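Local coordinates for protein 4-hydroxybenzoyl-CoA thioesterase (Staphylococcus aureus, PDB 6FDG) that is thought to hydrolyse acyl-CoA thioesters, probably releasing 1,4-dihydroxy-2-naphthoate from its CoA ester on the pathway to vitamin K2, at residues Y3-I8 / K73-T78; S88-E93 / G105-I110. All coordinates share one frame; numbering follows the deposited sequence.

Interaction 1: Y3-I8 / K73-T78; sequences YSITEI and KVKVKT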
ATOM      1  N   TYR A   3     -28.155   7.847   0.097  1.00 16.35           N
ATOM      2  CA  TYR A   3     -26.702   7.924   0.137  1.00 15.58           C
ATOM      3  C   TYR A   3     -26.148   7.978   1.481  1.00 16.37           C
ATOM      4  O   TYR A   3     -26.868   8.315   2.473  1.00 18.28           O
ATOM      5  CB  TYR A   3     -26.213   9.114  -0.655  1.00 17.55           C
ATOM      6  CG  TYR A   3     -26.549  10.538  -0.059  1.00 18.06           C
ATOM      7  CD1 TYR A   3     -25.750  11.159   0.810  1.00 18.22           C
ATOM      8  CD2 TYR A   3     -27.781  11.149  -0.356  1.00 21.58           C
ATOM      9  CE1 TYR A   3     -26.067  12.448   1.422  1.00 20.02           C
ATOM     10  CE2 TYR A   3     -28.144  12.390   0.216  1.00 21.20           C
ATOM     11  CZ  TYR A   3     -27.282  12.937   1.112  1.00 22.25           C
ATOM     12  OH  TYR A   3     -27.527  14.223   1.698  1.00 23.84           O
ATOM     13  N   SER A   4     -24.884   7.616   1.725  1.00 16.29           N
ATOM     14  CA  SER A   4     -24.155   7.776   2.929  1.00 16.03           C
ATOM     15  C   SER A   4     -23.063   8.875   2.721  1.00 16.16           C
ATOM     16  O   SER A   4     -22.661   9.153   1.591  1.00 16.95           O
ATOM     17  CB  SER A   4     -23.529   6.472   3.431  1.00 18.43           C
ATOM     18  OG  SER A   4     -22.671   5.979   2.428  1.00 18.48           O
ATOM     19  N   ILE A   5     -22.608   9.445   3.857  1.00 17.08           N
ATOM     20  CA  ILE A   5     -21.422  10.294   3.896  1.00 18.12           C
ATOM     21  C   ILE A   5     -20.456   9.744   4.834  1.00 17.39           C
ATOM     22  O   ILE A   5     -20.771   9.430   6.010  1.00 17.93           O
ATOM     23  CB  ILE A   5     -21.774  11.783   4.362  1.00 18.07           C
ATOM     24  CG1 ILE A   5     -22.750  12.375   3.398  1.00 19.78           C
ATOM     25  CG2 ILE A   5     -20.444  12.593   4.526  1.00 19.78           C
ATOM     26  CD1 ILE A   5     -22.251  12.753   2.083  1.00 20.14           C
ATOM     27  N   THR A   6     -19.211   9.493   4.352  1.00 16.52           N
ATOM     28  CA  THR A   6     -18.153   8.986   5.150  1.00 16.70           C
ATOM     29  C   THR A   6     -17.031   9.974   5.248  1.00 18.94           C
ATOM     30  O   THR A   6     -16.503  10.429   4.201  1.00 18.78           O
ATOM     31  CB  THR A   6     -17.604   7.686   4.507  1.00 18.05           C
ATOM     32  OG1 THR A   6     -18.657   6.772   4.219  1.00 18.65           O
ATOM     33  CG2 THR A   6     -16.545   7.012   5.367  1.00 20.34           C
ATOM     34  N   GLU A   7     -16.523  10.257   6.431  1.00 18.13           N
ATOM     35  CA  GLU A   7     -15.374  11.164   6.586  1.00 20.02           C
ATOM     36  C   GLU A   7     -14.108  10.304   6.649  1.00 17.67           C
ATOM     37  O   GLU A   7     -14.037   9.311   7.385  1.00 20.11           O
ATOM     38  CB  GLU A   7     -15.514  11.956   7.887  1.00 23.82           C
ATOM     39  CG  GLU A   7     -16.728  12.892   7.864  1.00 33.22           C
ATOM     40  CD  GLU A   7     -16.701  13.848   9.078  1.00 44.85           C
ATOM     41  OE1 GLU A   7     -15.791  14.701   9.118  1.00 60.18           O
ATOM     42  OE2 GLU A   7     -17.545  13.697   9.990  1.00 54.27           O
ATOM     43  N   ILE A   8     -13.095  10.733   5.902  1.00 16.59           N
ATOM     44  CA  ILE A   8     -11.801  10.107   5.863  1.00 17.81           C
ATOM     45  C   ILE A   8     -10.728  11.182   6.067  1.00 18.25           C
ATOM     46  O   ILE A   8     -10.768  12.220   5.417  1.00 20.14           O
ATOM     47  CB  ILE A   8     -11.590   9.371   4.511  1.00 17.80           C
ATOM     48  CG1 ILE A   8     -12.694   8.309   4.309  1.00 17.81           C
ATOM     49  CG2 ILE A   8     -10.159   8.827   4.420  1.00 20.09           C
ATOM     50  CD1 ILE A   8     -12.535   7.534   3.007  1.00 18.73           C
ATOM     51  N   LYS A  73      -9.092  16.469   5.423  1.00 21.13           N
ATOM     52  CA  LYS A  73     -10.267  15.693   5.830  1.00 19.24           C
ATOM     53  C   LYS A  73     -11.247  15.769   4.716  1.00 20.57           C
ATOM     54  O   LYS A  73     -11.638  16.868   4.193  1.00 22.57           O
ATOM     55  CB  LYS A  73     -10.910  16.402   7.022  1.00 23.37           C
ATOM     56  CG  LYS A  73      -9.867  16.428   8.075  1.00 32.85           C
ATOM     57  CD  LYS A  73     -10.288  17.153   9.348  1.00 41.15           C
ATOM     58  CE  LYS A  73     -10.602  16.143  10.431  1.00 53.45           C
ATOM     59  NZ  LYS A  73      -9.382  15.891  11.226  1.00 58.29           N
ATOM     60  N   VAL A  74     -11.619  14.661   4.115  1.00 18.42           N
ATOM     61  CA  VAL A  74     -12.567  14.606   3.005  1.00 18.86           C
ATOM     62  C   VAL A  74     -13.884  13.943   3.376  1.00 16.87           C
ATOM     63  O   VAL A  74     -13.951  13.217   4.400  1.00 18.85           O
ATOM     64  CB  VAL A  74     -11.942  13.884   1.783  1.00 18.48           C
ATOM     65  CG1 VAL A  74     -10.658  14.469   1.295  1.00 19.96           C
ATOM     66  CG2 VAL A  74     -11.785  12.370   2.023  1.00 18.34           C
ATOM     67  N   LYS A  75     -14.925  14.180   2.570  1.00 17.12           N
ATOM     68  CA  LYS A  75     -16.191  13.517   2.766  1.00 17.79           C
ATOM     69  C   LYS A  75     -16.513  12.804   1.503  1.00 19.54           C
ATOM     70  O   LYS A  75     -16.381  13.303   0.392  1.00 18.99           O
ATOM     71  CB  LYS A  75     -17.298  14.547   3.068  1.00 21.36           C
ATOM     72  CG  LYS A  75     -17.053  15.260   4.423  1.00 26.51           C
ATOM     73  CD  LYS A  75     -18.049  16.370   4.745  1.00 41.27           C
ATOM     74  CE  LYS A  75     -17.472  17.088   5.983  1.00 44.92           C
ATOM     75  NZ  LYS A  75     -17.105  16.123   7.099  1.00 44.00           N
ATOM     76  N   VAL A  76     -16.857  11.509   1.633  1.00 17.41           N
ATOM     77  CA  VAL A  76     -17.180  10.624   0.511  1.00 17.14           C
ATOM     78  C   VAL A  76     -18.668  10.343   0.497  1.00 16.41           C
ATOM     79  O   VAL A  76     -19.147   9.827   1.507  1.00 17.79           O
ATOM     80  CB  VAL A  76     -16.375   9.314   0.493  1.00 16.73           C
ATOM     81  CG1 VAL A  76     -16.702   8.603  -0.792  1.00 17.07           C
ATOM     82  CG2 VAL A  76     -14.906   9.576   0.679  1.00 18.50           C
ATOM     83  N   LYS A  77     -19.366  10.697  -0.530  1.00 16.54           N
ATOM     84  CA  LYS A  77     -20.805  10.457  -0.736  1.00 16.45           C
ATOM     85  C   LYS A  77     -20.886   9.181  -1.561  1.00 16.80           C
ATOM     86  O   LYS A  77     -20.304   9.123  -2.650  1.00 17.59           O
ATOM     87  CB  LYS A  77     -21.474  11.641  -1.429  1.00 17.40           C
ATOM     88  CG  LYS A  77     -22.952  11.440  -1.705  1.00 20.23           C
ATOM     89  CD  LYS A  77     -23.515  12.735  -2.334  1.00 23.88           C
ATOM     90  CE  LYS A  77     -25.007  12.659  -2.506  1.00 24.26           C
ATOM     91  NZ  LYS A  77     -25.507  13.944  -3.139  1.00 31.47           N
ATOM     92  N   THR A  78     -21.648   8.180  -1.106  1.00 15.94           N
ATOM     93  CA  THR A  78     -21.830   6.864  -1.730  1.00 16.85           C
ATOM     94  C   THR A  78     -23.240   6.547  -1.976  1.00 16.26           C
ATOM     95  O   THR A  78     -24.038   6.742  -1.028  1.00 17.44           O
ATOM     96  CB  THR A  78     -21.218   5.798  -0.844  1.00 16.59           C
ATOM     97  OG1 THR A  78     -19.878   6.064  -0.538  1.00 18.60           O
ATOM     98  CG2 THR A  78     -21.279   4.412  -1.537  1.00 17.83           C
TER
HETATM   99  O   HOH W   1     -20.179   7.206   2.035  1.00 18.23           O

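Interaction 2: S88-E93 / G105-I110; sequences SVYKYE and GSTELI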
ATOM      1  N   SER A  88     -23.909  -5.188  -8.257  1.00 19.49           N
ATOM      2  CA  SER A  88     -24.280  -3.833  -7.811  1.00 19.47           C
ATOM      3  C   SER A  88     -23.269  -2.821  -8.375  1.00 18.31           C
ATOM      4  O   SER A  88     -22.026  -3.187  -8.400  1.00 19.26           O
ATOM      5  CB  SER A  88     -24.253  -3.658  -6.365  1.00 19.99           C
ATOM      6  OG  SER A  88     -25.293  -4.435  -5.675  1.00 26.27           O
ATOM      7  N   VAL A  89     -23.683  -1.651  -8.771  1.00 16.69           N
ATOM      8  CA  VAL A  89     -22.756  -0.557  -9.154  1.00 15.79           C
ATOM      9  C   VAL A  89     -22.942   0.553  -8.139  1.00 16.75           C
ATOM     10  O   VAL A  89     -24.043   1.104  -7.988  1.00 17.14           O
ATOM     11  CB  VAL A  89     -23.016  -0.038 -10.553  1.00 17.65           C
ATOM     12  CG1 VAL A  89     -22.021   1.081 -10.902  1.00 20.15           C
ATOM     13  CG2 VAL A  89     -22.883  -1.183 -11.562  1.00 21.31           C
ATOM     14  N   TYR A  90     -21.902   0.853  -7.378  1.00 15.56           N
ATOM     15  CA  TYR A  90     -21.842   1.976  -6.438  1.00 15.13           C
ATOM     16  C   TYR A  90     -21.226   3.134  -7.148  1.00 16.57           C
ATOM     17  O   TYR A  90     -20.253   2.977  -7.936  1.00 16.88           O
ATOM     18  CB  TYR A  90     -21.020   1.636  -5.220  1.00 15.92           C
ATOM     19  CG  TYR A  90     -21.510   0.529  -4.345  1.00 15.17           C
ATOM     20  CD1 TYR A  90     -21.431  -0.790  -4.699  1.00 17.64           C
ATOM     21  CD2 TYR A  90     -22.173   0.847  -3.149  1.00 17.60           C
ATOM     22  CE1 TYR A  90     -21.937  -1.801  -3.861  1.00 17.86           C
ATOM     23  CE2 TYR A  90     -22.666  -0.172  -2.288  1.00 17.13           C
ATOM     24  CZ  TYR A  90     -22.540  -1.409  -2.711  1.00 16.82           C
ATOM     25  OH  TYR A  90     -23.035  -2.466  -1.861  1.00 20.54           O
ATOM     26  N   LYS A  91     -21.702   4.342  -6.871  1.00 16.02           N
ATOM     27  CA  LYS A  91     -21.074   5.589  -7.322  1.00 16.19           C
ATOM     28  C   LYS A  91     -20.683   6.386  -6.119  1.00 15.39           C
ATOM     29  O   LYS A  91     -21.253   6.320  -5.020  1.00 16.10           O
ATOM     30  CB  LYS A  91     -22.030   6.394  -8.234  1.00 18.28           C
ATOM     31  CG  LYS A  91     -22.060   5.837  -9.644  1.00 23.04           C
ATOM     32  CD  LYS A  91     -23.006   6.572 -10.586  1.00 30.41           C
ATOM     33  CE  LYS A  91     -22.510   7.969 -10.799  1.00 32.03           C
ATOM     34  NZ  LYS A  91     -22.939   8.345 -12.238  1.00 41.27           N
ATOM     35  N   TYR A  92     -19.638   7.211  -6.350  1.00 15.42           N
ATOM     36  CA  TYR A  92     -19.036   8.014  -5.309  1.00 15.10           C
ATOM     37  C   TYR A  92     -18.716   9.424  -5.754  1.00 15.65           C
ATOM     38  O   TYR A  92     -18.400   9.694  -6.935  1.00 16.93           O
ATOM     39  CB  TYR A  92     -17.655   7.462  -4.901  1.00 15.76           C
ATOM     40  CG  TYR A  92     -17.706   5.958  -4.606  1.00 15.17           C
ATOM     41  CD1 TYR A  92     -17.493   5.048  -5.674  1.00 15.79           C
ATOM     42  CD2 TYR A  92     -17.872   5.472  -3.352  1.00 15.95           C
ATOM     43  CE1 TYR A  92     -17.585   3.670  -5.463  1.00 15.31           C
ATOM     44  CE2 TYR A  92     -17.919   4.068  -3.121  1.00 15.38           C
ATOM     45  CZ  TYR A  92     -17.714   3.207  -4.174  1.00 15.08           C
ATOM     46  OH  TYR A  92     -17.715   1.795  -3.932  1.00 15.71           O
ATOM     47  N   GLU A  93     -18.764  10.321  -4.796  1.00 15.14           N
ATOM     48  CA  GLU A  93     -18.230  11.727  -4.961  1.00 15.63           C
ATOM     49  C   GLU A  93     -17.387  12.006  -3.762  1.00 16.92           C
ATOM     50  O   GLU A  93     -17.795  11.738  -2.631  1.00 17.92           O
ATOM     51  CB  GLU A  93     -19.395  12.763  -5.024  1.00 17.83           C
ATOM     52  CG  GLU A  93     -20.208  12.657  -6.246  1.00 18.70           C
ATOM     53  CD  GLU A  93     -21.458  13.572  -6.295  1.00 24.08           C
ATOM     54  OE1 GLU A  93     -21.888  13.987  -5.241  1.00 25.24           O
ATOM     55  OE2 GLU A  93     -21.958  13.648  -7.409  1.00 29.16           O
ATOM     56  N   GLY A 105     -16.422   8.578  -9.033  1.00 16.49           N
ATOM     57  CA  GLY A 105     -16.001   7.249  -9.559  1.00 16.04           C
ATOM     58  C   GLY A 105     -17.070   6.259  -9.326  1.00 15.37           C
ATOM     59  O   GLY A 105     -18.246   6.605  -8.889  1.00 16.07           O
ATOM     60  N   SER A 106     -16.793   5.002  -9.613  1.00 14.26           N
ATOM     61  CA  SER A 106     -17.732   3.931  -9.465  1.00 15.21           C
ATOM     62  C   SER A 106     -17.022   2.625  -9.275  1.00 14.87           C
ATOM     63  O   SER A 106     -15.843   2.448  -9.661  1.00 15.93           O
ATOM     64  CB  SER A 106     -18.676   3.808 -10.639  1.00 17.23           C
ATOM     65  OG  SER A 106     -18.010   3.563 -11.848  1.00 20.53           O
ATOM     66  N   THR A 107     -17.677   1.666  -8.648  1.00 14.24           N
ATOM     67  CA  THR A 107     -17.233   0.278  -8.516  1.00 15.10           C
ATOM     68  C   THR A 107     -18.347  -0.692  -8.769  1.00 14.97           C
ATOM     69  O   THR A 107     -19.452  -0.546  -8.101  1.00 16.40           O
ATOM     70  CB  THR A 107     -16.655  -0.051  -7.165  1.00 15.52           C
ATOM     71  OG1 THR A 107     -17.664   0.224  -6.142  1.00 15.17           O
ATOM     72  CG2 THR A 107     -15.362   0.726  -6.832  1.00 16.01           C
ATOM     73  N   GLU A 108     -18.149  -1.695  -9.611  1.00 15.10           N
ATOM     74  CA  GLU A 108     -19.099  -2.839  -9.735  1.00 15.00           C
ATOM     75  C   GLU A 108     -18.613  -3.903  -8.831  1.00 16.30           C
ATOM     76  O   GLU A 108     -17.418  -4.251  -8.785  1.00 17.79           O
ATOM     77  CB  GLU A 108     -19.116  -3.261 -11.185  1.00 18.05           C
ATOM     78  CG  GLU A 108     -20.127  -4.464 -11.410  1.00 21.66           C
ATOM     79  CD  GLU A 108     -20.018  -4.908 -12.837  1.00 33.73           C
ATOM     80  OE1 GLU A 108     -18.904  -5.312 -13.221  1.00 38.80           O
ATOM     81  OE2 GLU A 108     -21.011  -4.880 -13.537  1.00 36.39           O
ATOM     82  N   LEU A 109     -19.560  -4.536  -8.089  1.00 16.45           N
ATOM     83  CA  LEU A 109     -19.328  -5.588  -7.089  1.00 17.18           C
ATOM     84  C   LEU A 109     -20.205  -6.786  -7.477  1.00 17.60           C
ATOM     85  O   LEU A 109     -21.356  -6.585  -7.918  1.00 17.64           O
ATOM     86  CB  LEU A 109     -19.662  -5.189  -5.698  1.00 19.01           C
ATOM     87  CG  LEU A 109     -18.794  -4.265  -4.898  1.00 21.33           C
ATOM     88  CD1 LEU A 109     -17.665  -5.003  -4.388  1.00 22.22           C
ATOM     89  CD2 LEU A 109     -18.360  -2.998  -5.549  1.00 18.88           C
ATOM     90  N   ILE A 110     -19.697  -7.953  -7.272  1.00 17.18           N
ATOM     91  CA  ILE A 110     -20.446  -9.259  -7.380  1.00 17.76           C
ATOM     92  C   ILE A 110     -20.271  -9.940  -6.040  1.00 18.63           C
ATOM     93  O   ILE A 110     -19.462  -9.573  -5.212  1.00 20.73           O
ATOM     94  CB  ILE A 110     -20.027 -10.137  -8.586  1.00 18.27           C
ATOM     95  CG1 ILE A 110     -18.551 -10.547  -8.475  1.00 19.14           C
ATOM     96  CG2 ILE A 110     -20.284  -9.391  -9.843  1.00 21.04           C
ATOM     97  CD1 ILE A 110     -18.010 -11.571  -9.451  1.00 23.38           C
TER

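Interaction 1: Y3-I8 / K73-T78
In the curved sheet of the hot-dog fold, the N-terminal strand Y3-I8 runs antiparallel to K73-T78, with S4, T6 and I8 facing T78, V76 and V74 in hydrogen-bonded pairs. Six backbone bonds tie them, the shortest from V76 N to T6 O at 2.8 Å. On the outer face, K77 reaches over the Y3 ring: CG stands anti to the backbone N (chi1 178°), the chain beyond is fully extended, and CE lies 3.7 Å from the ring centroid of Y3, a CH-pi contact over the ring face. NZ of K77 follows at 4.5 Å from that centroid, close to the ring normal, a cation-pi contact. I5 CD1 packs on K77 CB. Farther along, E7 and K75 lie side by side, and the K75 chain bends at chi4 (-51°), which puts NZ in a salt bridge 2.8 Å from E7 OE1. The inner face, against helix 26-41, packs I8 CD1 on V76 CG2 and holds a water that donates to T6 OG1 and V76 O and also bonds S4 OG and T78 OG1; T6 OG1 is bonded to D36 of that helix as well. Four bonds thus hold the water and satisfy polar atoms on the helix side, whereas charge pairing and ring contacts serve the more exposed face.

Interaction 2: S88-E93 / G105-I110
Y92 and T107 meet on the buried face of a beta hairpin, where OH of Y92 lies 2.7 Å from OG1 of T107 in a hydrogen bond whose donor is not fixed. T107 OG1 sits between its own backbone N and carbonyl carbon (chi1 58°), turned to the Y92 ring, whose edge meets G105 C, S106 C and T107 N, all near the ring plane; CD1 of Y92 comes 3.7 Å from G105 O. A second diagonal contact, two residues on in each strand, brings CD1 of Y90 to CD2 of L109 at 3.9 Å, the two side chains crossing at about a right angle. Six backbone bonds join S88, Y90 and Y92 to L109, T107 and G105. They are shortest from L109 N to S88 O, 2.8 Å, and slacken to 3.1 Å between G105 N and Y92 O, where the N-H...O angle falls to 146°. The other face, with V89, K91, S106 and E108, is looser and partly exposed: V89 CG2 stays 4.3 Å from E108 CG, and the K91 chain bends at chi3 and chi4 and leads away from the partner strand. The tyrosines face helix 26-41, with Y92 stacked on F30 and bonded to R34, while Y90 OH bonds Y133 of helix 127-141. Strands 73-83 and 57-64 flank the hairpin within the sheet.

In the fold
The two contacts come in series along the chain, interaction 1 closing before interaction 2 opens, and their centres lie 14 Å apart in one sheet. Strands 73-83 and 88-95 are antiparallel neighbours and join them: K77 N probably bonds E93 O at 2.8 Å, and T78 OG1 packs on Y92 CD2 at 3.5 Å. The strand order is 2-9, 73-83, 88-95, 101-113, continuing to 57-64. Helix 26-41 lies against the inner face of both contacts, touching S4, I8, V76 and T78 in the first and Y90, Y92, T107 and L109 in the second, the long helix wrapped by a sheet that gives the hot-dog fold its name.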